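Local coordinates for protein acetaldehyde dehydrogenase (Acetylating) (Geobacillus thermoglucosidasius, PDB 5J78) that catalyses the reversible, NAD-dependent conversion of acetaldehyde and coenzyme A into acetyl-CoA, at residues L76-T84 and S168-I179; K92-A100 and T141-F149. One frame throughout, in Å; residues are numbered along the deposited sequence. Where two conformers were deposited one is given.

Interaction 1 (L76-T84 and S168-I179); sequences LAAMAVEET and SAAKCTAEAARI
Met-79 and Cys-172 mark the backbone register, their CA atoms 5.4 Å apart where helix 76-84 and helix 170-179 run almost antiparallel (162°). Helix 170-186 is the connecting helix of a beta-alpha-beta crossover between parallel strands 160-165 and 194-196, in the Rossmann-type part of the aldehyde dehydrogenase fold. The N-H groups of a helix's first turn have no carbonyl of a preceding turn to bond, and the carboxylate of Glu-83 accepts two of them. Glu-83 OE1 takes Cys-172 N at 2.8 Å, and Glu-83 OE2 takes Lys-171 N at 2.9 Å, each oxygen using its syn lone pair, so the fork is held against rotation. Glutamate has the length for this: CG stands anti to the backbone N (chi1 178°) and the chain beyond is extended. Its negative charge probably also suits the positive end of the helix dipole. Further along, the small side chains of Ala-80 and Cys-172 let the backbones come close, the Cys-172 sulfur resting by Ala-80. Met-79 meets Cys-172 CB with its own CB, while its longer, flexible end goes on to cross Glu-175 at about a right angle, laying Met-79 SD 3.5 Å from the aliphatic Glu-175 CG. Leu-76 is a knob among Cys-172, Glu-175, Ala-176 and Ile-179, and meets Ile-179 tip to tip, Leu-76 CD2 to Ile-179 CD1 at 3.8 Å.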
ATOM      1  N   LEU A  76     -34.082 -16.963 -15.077  1.00 20.07           N
ATOM      2  CA  LEU A  76     -32.880 -16.182 -14.819  1.00 21.88           C
ATOM      3  C   LEU A  76     -32.903 -14.898 -15.632  1.00 15.29           C
ATOM      4  O   LEU A  76     -32.512 -13.840 -15.139  1.00 20.86           O
ATOM      5  CB  LEU A  76     -31.615 -16.981 -15.145  1.00 19.70           C
ATOM      6  CG  LEU A  76     -31.398 -18.207 -14.251  1.00 26.04           C
ATOM      7  CD1 LEU A  76     -30.281 -19.122 -14.762  1.00 23.64           C
ATOM      8  CD2 LEU A  76     -31.071 -17.758 -12.838  1.00 20.60           C
ATOM      9  N   ALA A  77     -33.324 -14.986 -16.889  1.00 19.50           N
ATOM     10  CA  ALA A  77     -33.414 -13.793 -17.705  1.00 18.23           C
ATOM     11  C   ALA A  77     -34.259 -12.723 -16.988  1.00 22.41           C
ATOM     12  O   ALA A  77     -33.846 -11.561 -16.883  1.00 15.65           O
ATOM     13  CB  ALA A  77     -33.998 -14.118 -19.084  1.00 21.27           C
ATOM     14  N   ALA A  78     -35.420 -13.129 -16.467  1.00 26.46           N
ATOM     15  CA  ALA A  78     -36.361 -12.195 -15.839  1.00 22.72           C
ATOM     16  C   ALA A  78     -35.772 -11.564 -14.582  1.00 20.73           C
ATOM     17  O   ALA A  78     -35.872 -10.355 -14.380  1.00 21.36           O
ATOM     18  CB  ALA A  78     -37.682 -12.914 -15.508  1.00 27.87           C
ATOM     19  N   MET A  79     -35.156 -12.379 -13.741  1.00 16.28           N
ATOM     20  CA  MET A  79     -34.473 -11.849 -12.563  1.00 21.98           C
ATOM     21  C   MET A  79     -33.424 -10.798 -12.924  1.00 21.35           C
ATOM     22  O   MET A  79     -33.314  -9.764 -12.262  1.00 17.79           O
ATOM     23  CB  MET A  79     -33.812 -12.978 -11.769  1.00 21.87           C
ATOM     24  CG  MET A  79     -34.779 -13.868 -11.024  1.00 38.74           C
ATOM     25  SD  MET A  79     -33.915 -15.154 -10.090  1.00 33.56           S
ATOM     26  CE  MET A  79     -33.255 -14.147  -8.767  1.00 30.35           C
ATOM     27  N   ALA A  80     -32.684 -11.031 -14.002  1.00 20.08           N
ATOM     28  CA  ALA A  80     -31.582 -10.143 -14.354  1.00 19.96           C
ATOM     29  C   ALA A  80     -32.099  -8.804 -14.890  1.00 24.52           C
ATOM     30  O   ALA A  80     -31.589  -7.734 -14.519  1.00 18.87           O
ATOM     31  CB  ALA A  80     -30.652 -10.825 -15.374  1.00 15.58           C
ATOM     32  N   VAL A  81     -33.124  -8.846 -15.739  1.00 18.95           N
ATOM     33  CA  VAL A  81     -33.713  -7.608 -16.246  1.00 15.94           C
ATOM     34  C   VAL A  81     -34.284  -6.772 -15.095  1.00 19.39           C
ATOM     35  O   VAL A  81     -34.058  -5.557 -15.041  1.00 17.70           O
ATOM     36  CB  VAL A  81     -34.832  -7.848 -17.299  1.00 17.16           C
ATOM     37  CG1 VAL A  81     -35.453  -6.500 -17.719  1.00 18.09           C
ATOM     38  CG2 VAL A  81     -34.307  -8.560 -18.516  1.00 17.59           C
ATOM     39  N   GLU A  82     -35.017  -7.403 -14.179  1.00 17.65           N
ATOM     40  CA  GLU A  82     -35.717  -6.644 -13.150  1.00 19.24           C
ATOM     41  C   GLU A  82     -34.724  -6.073 -12.147  1.00 23.33           C
ATOM     42  O   GLU A  82     -34.895  -4.959 -11.665  1.00 17.76           O
ATOM     43  CB  GLU A  82     -36.756  -7.507 -12.429  1.00 17.87           C
ATOM     44  CG  GLU A  82     -37.834  -8.089 -13.338  1.00 23.42           C
ATOM     45  CD  GLU A  82     -38.927  -7.084 -13.728  1.00 34.84           C
ATOM     46  OE1 GLU A  82     -38.782  -5.873 -13.460  1.00 26.69           O
ATOM     47  OE2 GLU A  82     -39.944  -7.517 -14.314  1.00 34.11           O
ATOM     48  N   GLU A  83     -33.670  -6.822 -11.840  1.00 17.75           N
ATOM     49  CA  GLU A  83     -32.779  -6.392 -10.781  1.00 20.38           C
ATOM     50  C   GLU A  83     -31.842  -5.308 -11.310  1.00 17.58           C
ATOM     51  O   GLU A  83     -31.593  -4.314 -10.621  1.00 19.42           O
ATOM     52  CB  GLU A  83     -32.000  -7.588 -10.199  1.00 21.03           C
ATOM     53  CG  GLU A  83     -31.003  -7.195  -9.107  1.00 24.99           C
ATOM     54  CD  GLU A  83     -30.218  -8.390  -8.527  1.00 34.11           C
ATOM     55  OE1 GLU A  83     -30.153  -9.455  -9.185  1.00 25.58           O
ATOM     56  OE2 GLU A  83     -29.672  -8.262  -7.399  1.00 18.53           O
ATOM     57  N   THR A  84     -31.347  -5.473 -12.536  1.00 20.13           N
ATOM     58  CA  THR A  84     -30.362  -4.539 -13.076  1.00 20.44           C
ATOM     59  C   THR A  84     -30.969  -3.389 -13.875  1.00 29.00           C
ATOM     60  O   THR A  84     -30.337  -2.342 -14.017  1.00 25.29           O
ATOM     61  CB  THR A  84     -29.337  -5.241 -14.005  1.00 24.59           C
ATOM     62  OG1 THR A  84     -29.992  -5.686 -15.198  1.00 17.83           O
ATOM     63  CG2 THR A  84     -28.653  -6.412 -13.304  1.00 21.15           C
ATOM     64  N   SER A 168     -25.049  -4.654  -8.259  1.00 22.64           N
ATOM     65  CA  SER A 168     -26.367  -4.392  -8.836  1.00 24.08           C
ATOM     66  C   SER A 168     -27.009  -5.652  -9.462  1.00 28.15           C
ATOM     67  O   SER A 168     -28.137  -5.596  -9.990  1.00 22.77           O
ATOM     68  CB  SER A 168     -26.271  -3.275  -9.881  1.00 24.72           C
ATOM     69  OG  SER A 168     -25.659  -3.741 -11.061  1.00 41.64           O
ATOM     70  N   ALA A 169     -26.303  -6.781  -9.385  1.00 21.53           N
ATOM     71  CA  ALA A 169     -26.794  -8.050  -9.923  1.00 21.45           C
ATOM     72  C   ALA A 169     -26.591  -9.221  -8.948  1.00 23.42           C
ATOM     73  O   ALA A 169     -26.537 -10.382  -9.365  1.00 19.27           O
ATOM     74  CB  ALA A 169     -26.101  -8.351 -11.275  1.00 14.04           C
ATOM     75  N   ALA A 170     -26.501  -8.931  -7.652  1.00 16.78           N
ATOM     76  CA  ALA A 170     -26.190  -9.983  -6.671  1.00 15.87           C
ATOM     77  C   ALA A 170     -27.205 -11.129  -6.608  1.00 19.91           C
ATOM     78  O   ALA A 170     -26.824 -12.303  -6.549  1.00 16.89           O
ATOM     79  CB  ALA A 170     -26.031  -9.376  -5.304  1.00 19.88           C
ATOM     80  N   LYS A 171     -28.494 -10.815  -6.651  1.00 21.97           N
ATOM     81  CA  LYS A 171     -29.512 -11.859  -6.517  1.00 19.79           C
ATOM     82  C   LYS A 171     -29.627 -12.774  -7.743  1.00 15.86           C
ATOM     83  O   LYS A 171     -29.696 -13.987  -7.602  1.00 21.50           O
ATOM     84  CB  LYS A 171     -30.873 -11.227  -6.231  1.00 25.10           C
ATOM     85  CG  LYS A 171     -30.997 -10.645  -4.831  1.00 23.59           C
ATOM     86  CD  LYS A 171     -32.242  -9.806  -4.711  1.00 41.07           C
ATOM     87  CE  LYS A 171     -32.315  -9.120  -3.361  1.00 47.81           C
ATOM     88  NZ  LYS A 171     -32.467  -7.648  -3.521  1.00 63.66           N
ATOM     89  N   CYS A 172     -29.649 -12.218  -8.947  1.00 15.48           N
ATOM     90  CA  CYS A 172     -29.766 -13.087 -10.115  1.00 17.70           C
ATOM     91  C   CYS A 172     -28.475 -13.919 -10.317  1.00 25.85           C
ATOM     92  O   CYS A 172     -28.540 -15.081 -10.729  1.00 17.12           O
ATOM     93  CB  CYS A 172     -30.103 -12.278 -11.363  1.00 16.14           C
ATOM     94  SG  CYS A 172     -28.846 -11.141 -11.890  1.00 20.00           S
ATOM     95  N   THR A 173     -27.316 -13.337 -10.003  1.00 24.25           N
ATOM     96  CA  THR A 173     -26.032 -14.061 -10.095  1.00 18.95           C
ATOM     97  C   THR A 173     -26.008 -15.249  -9.110  1.00 19.68           C
ATOM     98  O   THR A 173     -25.689 -16.376  -9.486  1.00 15.66           O
ATOM     99  CB  THR A 173     -24.813 -13.105  -9.832  1.00 14.91           C
ATOM    100  OG1 THR A 173     -24.871 -11.991 -10.733  1.00 14.87           O
ATOM    101  CG2 THR A 173     -23.470 -13.826 -10.055  1.00 17.95           C
ATOM    102  N   ALA A 174     -26.353 -14.997  -7.853  1.00 15.33           N
ATOM    103  CA  ALA A 174     -26.415 -16.064  -6.869  1.00 17.31           C
ATOM    104  C   ALA A 174     -27.454 -17.131  -7.237  1.00 17.58           C
ATOM    105  O   ALA A 174     -27.226 -18.309  -6.990  1.00 20.55           O
ATOM    106  CB  ALA A 174     -26.704 -15.486  -5.486  1.00 21.86           C
ATOM    107  N   GLU A 175     -28.583 -16.747  -7.831  1.00 22.75           N
ATOM    108  CA  GLU A 175     -29.604 -17.739  -8.199  1.00 17.55           C
ATOM    109  C   GLU A 175     -29.073 -18.633  -9.321  1.00 20.63           C
ATOM    110  O   GLU A 175     -29.283 -19.850  -9.305  1.00 22.49           O
ATOM    111  CB  GLU A 175     -30.931 -17.054  -8.611  1.00 22.17           C
ATOM    112  CG  GLU A 175     -32.068 -18.001  -9.108  1.00 23.05           C
ATOM    113  CD  GLU A 175     -32.477 -19.100  -8.119  1.00 27.83           C
ATOM    114  OE1 GLU A 175     -32.140 -19.029  -6.918  1.00 22.05           O
ATOM    115  OE2 GLU A 175     -33.159 -20.055  -8.552  1.00 34.66           O
ATOM    116  N   ALA A 176     -28.346 -18.043 -10.267  1.00 18.90           N
ATOM    117  CA  ALA A 176     -27.755 -18.813 -11.352  1.00 16.99           C
ATOM    118  C   ALA A 176     -26.735 -19.822 -10.814  1.00 18.00           C
ATOM    119  O   ALA A 176     -26.712 -20.973 -11.243  1.00 16.44           O
ATOM    120  CB  ALA A 176     -27.108 -17.887 -12.366  1.00 27.27           C
ATOM    121  N   ALA A 177     -25.903 -19.396  -9.870  1.00 14.69           N
ATOM    122  CA  ALA A 177     -24.969 -20.316  -9.217  1.00 20.33           C
ATOM    123  C   ALA A 177     -25.680 -21.447  -8.429  1.00 24.76           C
ATOM    124  O   ALA A 177     -25.256 -22.604  -8.476  1.00 16.29           O
ATOM    125  CB  ALA A 177     -24.035 -19.534  -8.287  1.00 18.13           C
ATOM    126  N   ARG A 178     -26.742 -21.081  -7.715  0.51 20.07           N
ATOM    127  CA  ARG A 178     -27.558 -22.014  -6.947  0.51 18.69           C
ATOM    128  C   ARG A 178     -28.094 -23.120  -7.862  0.51 19.95           C
ATOM    129  O   ARG A 178     -27.998 -24.304  -7.556  0.51 18.49           O
ATOM    130  CB  ARG A 178     -28.717 -21.254  -6.284  0.51 24.27           C
ATOM    131  CG  ARG A 178     -29.171 -21.747  -4.919  0.51 29.06           C
ATOM    132  CD  ARG A 178     -30.135 -20.724  -4.262  0.51 22.31           C
ATOM    133  NE  ARG A 178     -29.412 -19.645  -3.576  0.51 21.85           N
ATOM    134  CZ  ARG A 178     -29.552 -18.340  -3.804  0.51 19.09           C
ATOM    135  NH1 ARG A 178     -30.413 -17.873  -4.720  0.51 17.86           N
ATOM    136  NH2 ARG A 178     -28.818 -17.491  -3.092  0.51 24.69           N
ATOM    137  N   ILE A 179     -28.639 -22.711  -9.001  1.00 22.92           N
ATOM    138  CA  ILE A 179     -29.183 -23.636  -9.976  1.00 19.90           C
ATOM    139  C   ILE A 179     -28.089 -24.541 -10.567  1.00 23.15           C
ATOM    140  O   ILE A 179     -28.313 -25.729 -10.754  1.00 18.79           O
ATOM    141  CB  ILE A 179     -29.908 -22.873 -11.098  1.00 18.19           C
ATOM    142  CG1 ILE A 179     -31.246 -22.332 -10.578  1.00 24.60           C
ATOM    143  CG2 ILE A 179     -30.197 -23.772 -12.292  1.00 23.39           C
ATOM    144  CD1 ILE A 179     -31.826 -21.250 -11.436  1.00 37.09           C
TER
HETATM  145  O   HOH W   1     -27.891  -1.604 -12.293  1.00 32.12           O

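Interaction 2 (K92-A100 and T141-F149); sequences KTLKNLFAA and TNPTSTVIF. With ACT (acetate ion), chain I.
The carboxamide of Asn-96 receives Thr-144 OG1 in the carbonyl plane, on a lone pair of OD1 (2.7 Å), while the methyl of a bound acetate lies obliquely to one side of that plane. At the Asn-142 amide, Lys-95 NZ reaches OD1 at 2.8 Å, tilted 16° from the carbonyl plane. The acetate, probably from the crystallisation liquor, is itself gripped at both oxygens: Lys-92 NZ and Lys-95 NZ (2.8 Å for the latter) hold O, and Ser-145 gives OXT its backbone N and its OG, the latter at 2.6 Å. Helices 92-100 and 143-149 run parallel (6°), and the second, which follows strand 124-138 in the Rossmann-type domain, presents its N-terminal turn to the anion. Lysine suits position 95 because its long chain, bent at chi3 (-60°), passes Ser-145 to this site, where Asp-268 forms salt bridges with both lysines. A leucine in place of Lys-95 would probably leave Asn-142 OD1 without this donor and Asp-268 with one lysine fewer. Past the polar end, Asn-96 and Ser-145 bring their CA atoms to 4.6 Å, and Ala-99 is small enough to fit closely, its CB 3.5 Å from Ile-148 CG2.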
ATOM      1  N   LYS A  92     -32.218 -11.824 -23.087  1.00 21.16           N
ATOM      2  CA  LYS A  92     -31.458 -12.414 -21.978  1.00 15.59           C
ATOM      3  C   LYS A  92     -31.679 -13.920 -21.936  1.00 17.78           C
ATOM      4  O   LYS A  92     -30.754 -14.679 -21.582  1.00 16.59           O
ATOM      5  CB  LYS A  92     -31.812 -11.771 -20.641  1.00 16.97           C
ATOM      6  CG  LYS A  92     -31.158 -10.387 -20.447  1.00 22.56           C
ATOM      7  CD  LYS A  92     -30.975 -10.027 -18.977  1.00 25.99           C
ATOM      8  CE  LYS A  92     -30.504  -8.604 -18.745  1.00 22.78           C
ATOM      9  NZ  LYS A  92     -29.130  -8.332 -19.215  1.00 18.51           N
ATOM     10  N   THR A  93     -32.870 -14.363 -22.343  1.00 18.58           N
ATOM     11  CA  THR A  93     -33.187 -15.793 -22.345  1.00 18.64           C
ATOM     12  C   THR A  93     -32.319 -16.485 -23.406  1.00 19.18           C
ATOM     13  O   THR A  93     -31.765 -17.557 -23.170  1.00 20.79           O
ATOM     14  CB  THR A  93     -34.712 -16.066 -22.610  1.00 21.59           C
ATOM     15  OG1 THR A  93     -35.507 -15.514 -21.543  1.00 19.89           O
ATOM     16  CG2 THR A  93     -34.990 -17.555 -22.666  1.00 21.57           C
ATOM     17  N   LEU A  94     -32.210 -15.853 -24.569  1.00 17.58           N
ATOM     18  CA  LEU A  94     -31.355 -16.325 -25.648  1.00 22.65           C
ATOM     19  C   LEU A  94     -29.888 -16.354 -25.224  1.00 23.75           C
ATOM     20  O   LEU A  94     -29.157 -17.291 -25.544  1.00 18.92           O
ATOM     21  CB  LEU A  94     -31.502 -15.437 -26.876  1.00 14.86           C
ATOM     22  CG  LEU A  94     -32.819 -15.556 -27.635  1.00 30.05           C
ATOM     23  CD1 LEU A  94     -32.895 -14.507 -28.744  1.00 27.13           C
ATOM     24  CD2 LEU A  94     -32.976 -16.959 -28.211  1.00 28.84           C
ATOM     25  N   LYS A  95     -29.470 -15.310 -24.520  1.00 20.35           N
ATOM     26  CA  LYS A  95     -28.127 -15.239 -23.977  1.00 28.58           C
ATOM     27  C   LYS A  95     -27.863 -16.426 -23.037  1.00 21.64           C
ATOM     28  O   LYS A  95     -26.812 -17.055 -23.129  1.00 22.07           O
ATOM     29  CB  LYS A  95     -27.921 -13.900 -23.256  1.00 26.52           C
ATOM     30  CG  LYS A  95     -26.457 -13.503 -23.089  1.00 25.57           C
ATOM     31  CD  LYS A  95     -26.257 -12.297 -22.185  1.00 25.51           C
ATOM     32  CE  LYS A  95     -26.966 -11.034 -22.692  1.00 19.52           C
ATOM     33  NZ  LYS A  95     -26.775  -9.939 -21.663  1.00 19.66           N
ATOM     34  N   ASN A  96     -28.813 -16.763 -22.159  1.00 17.68           N
ATOM     35  CA  ASN A  96     -28.628 -17.901 -21.259  1.00 13.75           C
ATOM     36  C   ASN A  96     -28.572 -19.213 -22.028  1.00 19.41           C
ATOM     37  O   ASN A  96     -27.841 -20.133 -21.643  1.00 15.55           O
ATOM     38  CB  ASN A  96     -29.740 -17.976 -20.197  1.00 18.45           C
ATOM     39  CG  ASN A  96     -29.615 -16.889 -19.140  1.00 26.98           C
ATOM     40  OD1 ASN A  96     -28.522 -16.421 -18.843  1.00 14.52           O
ATOM     41  ND2 ASN A  96     -30.735 -16.499 -18.558  1.00 20.39           N
ATOM     42  N   LEU A  97     -29.353 -19.294 -23.106  1.00 17.25           N
ATOM     43  CA  LEU A  97     -29.418 -20.497 -23.922  1.00 17.34           C
ATOM     44  C   LEU A  97     -28.131 -20.653 -24.730  1.00 20.71           C
ATOM     45  O   LEU A  97     -27.721 -21.770 -25.051  1.00 19.30           O
ATOM     46  CB  LEU A  97     -30.642 -20.456 -24.846  1.00 15.31           C
ATOM     47  CG  LEU A  97     -32.017 -20.661 -24.195  1.00 21.02           C
ATOM     48  CD1 LEU A  97     -33.085 -20.448 -25.213  1.00 23.95           C
ATOM     49  CD2 LEU A  97     -32.111 -22.070 -23.587  1.00 27.17           C
ATOM     50  N   PHE A  98     -27.493 -19.530 -25.054  1.00 19.31           N
ATOM     51  CA  PHE A  98     -26.195 -19.564 -25.709  1.00 17.69           C
ATOM     52  C   PHE A  98     -25.202 -20.249 -24.769  1.00 24.81           C
ATOM     53  O   PHE A  98     -24.422 -21.105 -25.190  1.00 17.44           O
ATOM     54  CB  PHE A  98     -25.717 -18.147 -26.101  1.00 20.42           C
ATOM     55  CG  PHE A  98     -24.275 -18.091 -26.526  1.00 15.86           C
ATOM     56  CD1 PHE A  98     -23.895 -18.469 -27.801  1.00 24.33           C
ATOM     57  CD2 PHE A  98     -23.291 -17.683 -25.630  1.00 19.84           C
ATOM     58  CE1 PHE A  98     -22.535 -18.442 -28.186  1.00 22.74           C
ATOM     59  CE2 PHE A  98     -21.942 -17.656 -26.005  1.00 16.74           C
ATOM     60  CZ  PHE A  98     -21.573 -18.040 -27.287  1.00 21.02           C
ATOM     61  N   ALA A  99     -25.253 -19.909 -23.487  1.00 23.26           N
ATOM     62  CA  ALA A  99     -24.341 -20.526 -22.539  1.00 23.92           C
ATOM     63  C   ALA A  99     -24.718 -21.973 -22.313  1.00 28.09           C
ATOM     64  O   ALA A  99     -23.854 -22.846 -22.202  1.00 29.56           O
ATOM     65  CB  ALA A  99     -24.330 -19.779 -21.238  1.00 20.44           C
ATOM     66  N   ALA A 100     -26.013 -22.242 -22.263  1.00 17.80           N
ATOM     67  CA  ALA A 100     -26.463 -23.593 -21.975  1.00 14.41           C
ATOM     68  C   ALA A 100     -26.263 -24.545 -23.159  1.00 22.68           C
ATOM     69  O   ALA A 100     -26.126 -25.745 -22.948  1.00 24.95           O
ATOM     70  CB  ALA A 100     -27.917 -23.586 -21.565  1.00 20.81           C
ATOM     71  N   THR A 141     -23.911  -6.677 -16.700  1.00 21.73           N
ATOM     72  CA  THR A 141     -24.526  -6.732 -18.020  1.00 17.92           C
ATOM     73  C   THR A 141     -24.913  -8.136 -18.501  1.00 17.32           C
ATOM     74  O   THR A 141     -25.931  -8.297 -19.191  1.00 17.88           O
ATOM     75  CB  THR A 141     -23.588  -6.137 -19.072  1.00 20.58           C
ATOM     76  OG1 THR A 141     -22.274  -6.689 -18.901  1.00 24.18           O
ATOM     77  CG2 THR A 141     -23.535  -4.619 -18.955  1.00 27.54           C
ATOM     78  N   ASN A 142     -24.103  -9.135 -18.148  1.00 14.74           N
ATOM     79  CA  ASN A 142     -24.335 -10.531 -18.537  1.00 20.69           C
ATOM     80  C   ASN A 142     -24.275 -11.422 -17.310  1.00 18.02           C
ATOM     81  O   ASN A 142     -23.519 -12.402 -17.272  1.00 18.75           O
ATOM     82  CB  ASN A 142     -23.293 -11.013 -19.565  1.00 20.21           C
ATOM     83  CG  ASN A 142     -23.088 -10.041 -20.702  1.00 26.85           C
ATOM     84  OD1 ASN A 142     -24.046  -9.483 -21.251  1.00 21.75           O
ATOM     85  ND2 ASN A 142     -21.821  -9.854 -21.091  1.00 29.67           N
ATOM     86  N   PRO A 143     -25.057 -11.083 -16.283  1.00 18.07           N
ATOM     87  CA  PRO A 143     -24.870 -11.740 -14.986  1.00 18.26           C
ATOM     88  C   PRO A 143     -25.105 -13.257 -15.020  1.00 20.32           C
ATOM     89  O   PRO A 143     -24.230 -14.007 -14.628  1.00 22.65           O
ATOM     90  CB  PRO A 143     -25.900 -11.061 -14.088  1.00 22.58           C
ATOM     91  CG  PRO A 143     -26.863 -10.368 -15.035  1.00 18.10           C
ATOM     92  CD  PRO A 143     -26.125 -10.072 -16.260  1.00 16.89           C
ATOM     93  N   THR A 144     -26.252 -13.706 -15.514  1.00 15.49           N
ATOM     94  CA  THR A 144     -26.621 -15.110 -15.345  1.00 12.23           C
ATOM     95  C   THR A 144     -25.980 -15.984 -16.423  1.00 15.55           C
ATOM     96  O   THR A 144     -25.549 -17.095 -16.146  1.00 14.22           O
ATOM     97  CB  THR A 144     -28.147 -15.265 -15.342  1.00 19.95           C
ATOM     98  OG1 THR A 144     -28.668 -14.830 -16.605  1.00 20.52           O
ATOM     99  CG2 THR A 144     -28.758 -14.407 -14.231  1.00 16.84           C
ATOM    100  N   SER A 145     -25.856 -15.458 -17.638  1.00 15.00           N
ATOM    101  CA  SER A 145     -25.244 -16.220 -18.720  1.00 16.71           C
ATOM    102  C   SER A 145     -23.760 -16.482 -18.479  1.00 17.53           C
ATOM    103  O   SER A 145     -23.255 -17.550 -18.861  1.00 15.76           O
ATOM    104  CB  SER A 145     -25.410 -15.516 -20.064  1.00 15.61           C
ATOM    105  OG  SER A 145     -24.934 -14.188 -20.039  1.00 19.33           O
ATOM    106  N   THR A 146     -23.077 -15.530 -17.834  1.00 15.92           N
ATOM    107  CA  THR A 146     -21.634 -15.663 -17.557  1.00 18.19           C
ATOM    108  C   THR A 146     -21.399 -16.713 -16.461  1.00 17.52           C
ATOM    109  O   THR A 146     -20.391 -17.446 -16.464  1.00 16.43           O
ATOM    110  CB  THR A 146     -20.999 -14.314 -17.140  1.00 11.27           C
ATOM    111  OG1 THR A 146     -21.215 -13.330 -18.164  1.00 14.11           O
ATOM    112  CG2 THR A 146     -19.477 -14.454 -16.933  1.00 18.52           C
ATOM    113  N   VAL A 147     -22.328 -16.776 -15.519  1.00 13.25           N
ATOM    114  CA  VAL A 147     -22.286 -17.778 -14.472  1.00  9.77           C
ATOM    115  C   VAL A 147     -22.435 -19.156 -15.076  1.00 15.34           C
ATOM    116  O   VAL A 147     -21.693 -20.087 -14.713  1.00 18.86           O
ATOM    117  CB  VAL A 147     -23.391 -17.568 -13.419  1.00 20.07           C
ATOM    118  CG1 VAL A 147     -23.584 -18.816 -12.575  1.00 18.32           C
ATOM    119  CG2 VAL A 147     -23.065 -16.378 -12.552  1.00 24.67           C
ATOM    120  N   ILE A 148     -23.403 -19.294 -15.979  1.00 13.73           N
ATOM    121  CA  ILE A 148     -23.654 -20.578 -16.629  1.00 18.17           C
ATOM    122  C   ILE A 148     -22.404 -20.997 -17.406  1.00 15.73           C
ATOM    123  O   ILE A 148     -21.906 -22.113 -17.256  1.00 16.56           O
ATOM    124  CB  ILE A 148     -24.867 -20.487 -17.563  1.00 19.12           C
ATOM    125  CG1 ILE A 148     -26.157 -20.286 -16.751  1.00 27.95           C
ATOM    126  CG2 ILE A 148     -24.978 -21.732 -18.435  1.00 19.58           C
ATOM    127  CD1 ILE A 148     -27.306 -19.773 -17.558  1.00 16.96           C
ATOM    128  N   PHE A 149     -21.904 -20.077 -18.222  1.00 17.01           N
ATOM    129  CA  PHE A 149     -20.717 -20.300 -19.049  1.00 17.84           C
ATOM    130  C   PHE A 149     -19.514 -20.724 -18.193  1.00 19.38           C
ATOM    131  O   PHE A 149     -18.912 -21.769 -18.434  1.00 16.24           O
ATOM    132  CB  PHE A 149     -20.434 -19.022 -19.864  1.00 15.20           C
ATOM    133  CG  PHE A 149     -18.987 -18.807 -20.197  1.00 13.73           C
ATOM    134  CD1 PHE A 149     -18.325 -19.635 -21.115  1.00 15.87           C
ATOM    135  CD2 PHE A 149     -18.285 -17.769 -19.610  1.00 15.13           C
ATOM    136  CE1 PHE A 149     -16.970 -19.433 -21.409  1.00 17.69           C
ATOM    137  CE2 PHE A 149     -16.936 -17.566 -19.895  1.00 16.56           C
ATOM    138  CZ  PHE A 149     -16.279 -18.403 -20.795  1.00 14.58           C
TER
HETATM  139  C   ACT I1005     -27.771 -12.239 -18.966  1.00 11.09           C
HETATM  140  O   ACT I1005     -27.702 -11.044 -19.308  1.00 26.46           O
HETATM  141  OXT ACT I1005     -26.730 -12.806 -18.675  1.00 14.21           O
HETATM  142  CH3 ACT I1005     -29.063 -12.991 -18.958  1.00 49.64           C

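In the fold
The four segments come along the chain as 76-84, 92-100, 141-149 and 168-179, so interaction 2 is nested inside the loop closed by interaction 1. Their centres lie about 10 Å apart, with interaction 2 nearer the centre of the folded chain. Helices 55-84 and 89-107 follow each other and touch through Ala-77 and Leu-76 against Lys-92, Thr-93 and Asn-96; helices 143-156 and 170-186 meet through Pro-143 and Val-147 against Cys-172, Thr-173 and Ala-176. The result is one continuous helical cluster joining the N-terminal helices to the Rossmann-type sheet, which Val-147 reaches at Ile-138. Farther out, Thr-93 and Leu-97 pack on Val-477 of the second subunit.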